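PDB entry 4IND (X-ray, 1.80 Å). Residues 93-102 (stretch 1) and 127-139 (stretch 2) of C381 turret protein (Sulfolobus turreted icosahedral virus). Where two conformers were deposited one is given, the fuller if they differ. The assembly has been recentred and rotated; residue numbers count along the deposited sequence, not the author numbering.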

# COMPACT_ATOMS: atom_id res chain seq x y z
N SER A 93 -27.17 -15.47 -36.38
CA SER A 93 -26.79 -14.86 -35.12
C SER A 93 -27.54 -15.52 -33.99
O SER A 93 -28.66 -16.00 -34.17
CB SER A 93 -27.16 -13.37 -35.15
OG SER A 93 -26.30 -12.68 -36.02
N VAL A 94 -26.91 -15.56 -32.82
CA VAL A 94 -27.58 -15.98 -31.60
C VAL A 94 -27.35 -14.92 -30.55
O VAL A 94 -26.44 -14.12 -30.68
CB VAL A 94 -27.07 -17.36 -31.12
CG1 VAL A 94 -27.29 -18.41 -32.21
CG2 VAL A 94 -25.60 -17.29 -30.72
N THR A 95 -28.19 -14.91 -29.52
CA THR A 95 -28.05 -13.92 -28.47
C THR A 95 -27.81 -14.59 -27.12
O THR A 95 -28.21 -15.74 -26.89
CB THR A 95 -29.26 -12.97 -28.39
OG1 THR A 95 -30.37 -13.66 -27.81
CG2 THR A 95 -29.66 -12.47 -29.77
N VAL A 96 -27.11 -13.89 -26.25
CA VAL A 96 -26.86 -14.38 -24.91
C VAL A 96 -27.23 -13.24 -23.97
O VAL A 96 -27.10 -12.06 -24.32
CB VAL A 96 -25.38 -14.77 -24.75
CG1 VAL A 96 -24.96 -14.69 -23.31
CG2 VAL A 96 -25.12 -16.17 -25.32
N THR A 97 -27.72 -13.59 -22.78
CA THR A 97 -28.09 -12.61 -21.78
C THR A 97 -27.15 -12.70 -20.58
O THR A 97 -27.29 -13.61 -19.76
CB THR A 97 -29.55 -12.82 -21.32
OG1 THR A 97 -30.41 -12.78 -22.47
CG2 THR A 97 -29.97 -11.75 -20.32
N PRO A 98 -26.19 -11.76 -20.47
CA PRO A 98 -25.24 -11.90 -19.36
C PRO A 98 -25.91 -11.72 -18.01
O PRO A 98 -26.92 -11.02 -17.91
CB PRO A 98 -24.19 -10.79 -19.65
CG PRO A 98 -24.87 -9.83 -20.52
CD PRO A 98 -25.83 -10.65 -21.37
N PHE A 99 -25.34 -12.35 -16.99
CA PHE A 99 -25.85 -12.28 -15.63
C PHE A 99 -25.74 -10.87 -15.04
O PHE A 99 -26.74 -10.30 -14.61
CB PHE A 99 -25.05 -13.30 -14.79
CG PHE A 99 -25.55 -13.47 -13.37
CD1 PHE A 99 -26.82 -13.98 -13.12
CD2 PHE A 99 -24.71 -13.21 -12.29
CE1 PHE A 99 -27.27 -14.18 -11.80
CE2 PHE A 99 -25.16 -13.41 -10.97
CZ PHE A 99 -26.43 -13.90 -10.73
N PHE A 100 -24.53 -10.32 -15.02
CA PHE A 100 -24.30 -8.97 -14.51
C PHE A 100 -24.92 -8.79 -13.13
O PHE A 100 -25.34 -7.69 -12.77
CB PHE A 100 -24.91 -7.92 -15.48
CG PHE A 100 -24.12 -7.70 -16.76
CD1 PHE A 100 -22.78 -8.00 -16.84
CD2 PHE A 100 -24.75 -7.18 -17.89
CE1 PHE A 100 -22.07 -7.79 -18.01
CE2 PHE A 100 -24.05 -6.97 -19.06
CZ PHE A 100 -22.71 -7.28 -19.13
N ASN A 101 -25.01 -9.89 -12.38
CA ASN A 101 -25.62 -9.93 -11.05
C ASN A 101 -27.13 -9.74 -11.02
O ASN A 101 -27.82 -10.46 -10.30
CB ASN A 101 -24.93 -8.97 -10.05
CG ASN A 101 -23.56 -9.45 -9.64
OD1 ASN A 101 -23.40 -10.62 -9.25
ND2 ASN A 101 -22.55 -8.58 -9.75
N ASN A 102 -27.63 -8.79 -11.81
CA ASN A 102 -29.04 -8.42 -11.78
C ASN A 102 -29.70 -8.22 -13.15
O ASN A 102 -30.81 -7.74 -13.22
CB ASN A 102 -29.24 -7.15 -10.93
CG ASN A 102 -29.06 -7.41 -9.44
OD1 ASN A 102 -28.08 -6.98 -8.84
ND2 ASN A 102 -30.02 -8.10 -8.84
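Stretch 2 (127-139) GNIYYIQLPPGLA

The apolar centre of the contact is built around Val96, whose CA-to-CB bond points toward stretch 2. With chi1 in the t well, the two methyls of Val96 reach different neighbours: CG1 packs against CD1 of Ile132 at 3.5 Å, whereas CG2 lies 3.8 Å from CD of Pro135 and 4.1 Å from CD1 of Leu138. Ile132 itself starts out sideways, but its fully extended side chain (chi1 and chi2 both t) brings CD1 up to the valine. Two residues earlier, Val94 also points toward stretch 2, as expected for alternate residues of a strand. Val94 CB sits 3.8 Å from Pro135 CG and Val94 CG2 4.1 Å from Leu138 CD2, so Pro135 and Leu138 each touch both valines. Thr95, between them, points away and contributes its carbonyl, with O 3.7 Å from CG of Pro135.

These contacts follow from the course of the two chains. Strand 94-96 and strand 130-134 run antiparallel, their axes at 174° and 7.5 Å apart at closest approach. The register pairs Val94 with Pro135, Val96 with Leu134 and Phe99 with Ile132, at CA-CA distances of 7.1, 6.4 and 6.0 Å. No direct backbone hydrogen bond joins the stretches. Beyond strand 130-134, stretch 2 enters a type II turn from Pro135 to Leu138, closed by a weak hydrogen bond from Leu138 N to Pro135 O (3.3 Å). Gly137 occupies the third position of the turn with a phi of 96°, where a CB would be jammed against the preceding carbonyl O. The turn brings Leu138 back toward the valines.

Stretch 1 leaves the strand after Val96, and beyond Thr97 and Pro98 comes Phe99, the residue most covered by stretch 2. Its chi1 is t and its ring extends along the start of strand 130-134, with Tyr131 N and Tyr130 CA over one face. CB of Phe99 lies 3.5 Å from CE1 of Tyr130 and 3.3 Å from O of Tyr131, while CZ comes within 3.1 Å of O of Ile129. The Phe99 and Tyr130 rings meet obliquely, with centroids 5.4 Å apart and planes at 75°.

Between the stretches, water links polar groups of the backbone, those of Thr97 on the one side and of strand 130-134 on the other. Water 1 accepts from Thr97 N (2.8 Å) and donates to Gln133 O (2.5 Å). Water 2 accepts from Gln133 N (2.7 Å) and donates to Thr97 O (3.1 Å), and water 3 donates to both Thr97 O and Tyr131 O, each at 2.8 Å. Three waters thus connect main-chain groups that do not meet directly.

At the polar edge, Asn128 places OD1 near the plane of the Phe99 ring, 3.8 Å from CZ. ND2 of Asn128 donates to OD1 of Asn101 at 2.9 Å, a weak hydrogen bond with an N-H...acceptor angle of 124°. Water 4 reinforces this corner, donating to Asn101 O (2.5 Å) and Asn128 OD1 (2.8 Å).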

# COMPACT_ATOMS: atom_id res chain seq x y z
N GLY A 127 -23.93 -15.85 -0.72
CA GLY A 127 -24.49 -16.98 -1.46
C GLY A 127 -25.00 -16.71 -2.88
O GLY A 127 -25.79 -17.48 -3.42
N ASN A 128 -24.56 -15.61 -3.49
CA ASN A 128 -24.97 -15.31 -4.87
C ASN A 128 -24.62 -16.47 -5.81
O ASN A 128 -23.57 -17.10 -5.68
CB ASN A 128 -24.29 -14.01 -5.33
CG ASN A 128 -24.92 -13.41 -6.56
OD1 ASN A 128 -26.04 -13.76 -6.95
ND2 ASN A 128 -24.20 -12.46 -7.18
N ILE A 129 -25.50 -16.76 -6.75
CA ILE A 129 -25.31 -17.89 -7.66
C ILE A 129 -25.17 -17.39 -9.08
O ILE A 129 -26.06 -16.71 -9.58
CB ILE A 129 -26.52 -18.83 -7.58
CG1 ILE A 129 -26.70 -19.32 -6.14
CG2 ILE A 129 -26.38 -19.96 -8.56
CD1 ILE A 129 -28.07 -19.89 -5.85
N TYR A 130 -24.06 -17.73 -9.73
CA TYR A 130 -23.86 -17.33 -11.12
C TYR A 130 -24.74 -18.15 -12.07
O TYR A 130 -24.89 -19.36 -11.90
CB TYR A 130 -22.38 -17.44 -11.53
CG TYR A 130 -22.19 -17.02 -12.97
CD1 TYR A 130 -22.28 -15.68 -13.34
CD2 TYR A 130 -21.97 -17.97 -13.97
CE1 TYR A 130 -22.12 -15.29 -14.66
CE2 TYR A 130 -21.83 -17.58 -15.32
CZ TYR A 130 -21.90 -16.24 -15.65
OH TYR A 130 -21.76 -15.85 -16.96
N TYR A 131 -25.28 -17.51 -13.09
CA TYR A 131 -26.22 -18.16 -14.01
C TYR A 131 -26.16 -17.53 -15.39
O TYR A 131 -26.28 -16.32 -15.53
CB TYR A 131 -27.64 -18.00 -13.47
CG TYR A 131 -28.72 -18.58 -14.39
CD1 TYR A 131 -28.92 -19.94 -14.48
CD2 TYR A 131 -29.55 -17.76 -15.13
CE1 TYR A 131 -29.93 -20.47 -15.30
CE2 TYR A 131 -30.54 -18.27 -15.94
CZ TYR A 131 -30.73 -19.62 -16.02
OH TYR A 131 -31.72 -20.14 -16.85
N ILE A 132 -25.99 -18.35 -16.42
CA ILE A 132 -26.13 -17.86 -17.79
C ILE A 132 -26.61 -19.00 -18.70
O ILE A 132 -26.19 -20.15 -18.54
CB ILE A 132 -24.82 -17.23 -18.32
CG1 ILE A 132 -25.05 -16.50 -19.66
CG2 ILE A 132 -23.72 -18.28 -18.46
CD1 ILE A 132 -23.82 -15.70 -20.12
N GLN A 133 -27.48 -18.68 -19.64
CA GLN A 133 -27.94 -19.67 -20.61
C GLN A 133 -27.16 -19.52 -21.91
O GLN A 133 -26.80 -18.41 -22.31
CB GLN A 133 -29.44 -19.51 -20.89
CG GLN A 133 -30.34 -19.88 -19.74
CD GLN A 133 -31.81 -19.95 -20.15
OE1 GLN A 133 -32.13 -20.35 -21.27
NE2 GLN A 133 -32.69 -19.55 -19.26
N LEU A 134 -26.92 -20.65 -22.57
CA LEU A 134 -26.19 -20.68 -23.82
C LEU A 134 -27.03 -21.41 -24.85
O LEU A 134 -27.44 -22.54 -24.62
CB LEU A 134 -24.85 -21.41 -23.62
CG LEU A 134 -23.94 -20.82 -22.54
CD1 LEU A 134 -22.77 -21.74 -22.23
CD2 LEU A 134 -23.46 -19.43 -22.92
N PRO A 135 -27.28 -20.77 -26.00
CA PRO A 135 -28.16 -21.35 -27.03
C PRO A 135 -27.48 -22.44 -27.85
O PRO A 135 -26.25 -22.51 -27.93
CB PRO A 135 -28.48 -20.14 -27.94
CG PRO A 135 -27.29 -19.25 -27.79
CD PRO A 135 -26.84 -19.40 -26.35
N PRO A 136 -28.30 -23.31 -28.48
CA PRO A 136 -27.82 -24.37 -29.37
C PRO A 136 -26.86 -23.86 -30.44
O PRO A 136 -27.09 -22.80 -31.04
CB PRO A 136 -29.12 -24.87 -30.02
CG PRO A 136 -30.16 -24.59 -29.00
CD PRO A 136 -29.77 -23.28 -28.38
N GLY A 137 -25.80 -24.62 -30.69
CA GLY A 137 -24.88 -24.27 -31.76
C GLY A 137 -23.67 -23.49 -31.27
O GLY A 137 -22.71 -23.31 -32.01
N LEU A 138 -23.71 -23.03 -30.02
CA LEU A 138 -22.53 -22.34 -29.45
C LEU A 138 -21.53 -23.38 -28.96
O LEU A 138 -21.88 -24.28 -28.18
CB LEU A 138 -22.93 -21.45 -28.28
CG LEU A 138 -23.20 -19.97 -28.47
CD1 LEU A 138 -23.10 -19.29 -27.11
CD2 LEU A 138 -22.24 -19.33 -29.50
N ALA A 139 -20.31 -23.29 -29.44
CA ALA A 139 -19.20 -24.06 -28.89
C ALA A 139 -18.62 -23.27 -27.71
O ALA A 139 -18.45 -22.05 -27.80
CB ALA A 139 -18.13 -24.23 -29.98
O HOH W 1 -28.22 -16.32 -22.14
O HOH W 2 -28.81 -16.33 -19.37
O HOH W 3 -27.80 -14.84 -17.35
O HOH W 4 -27.08 -11.36 -8.05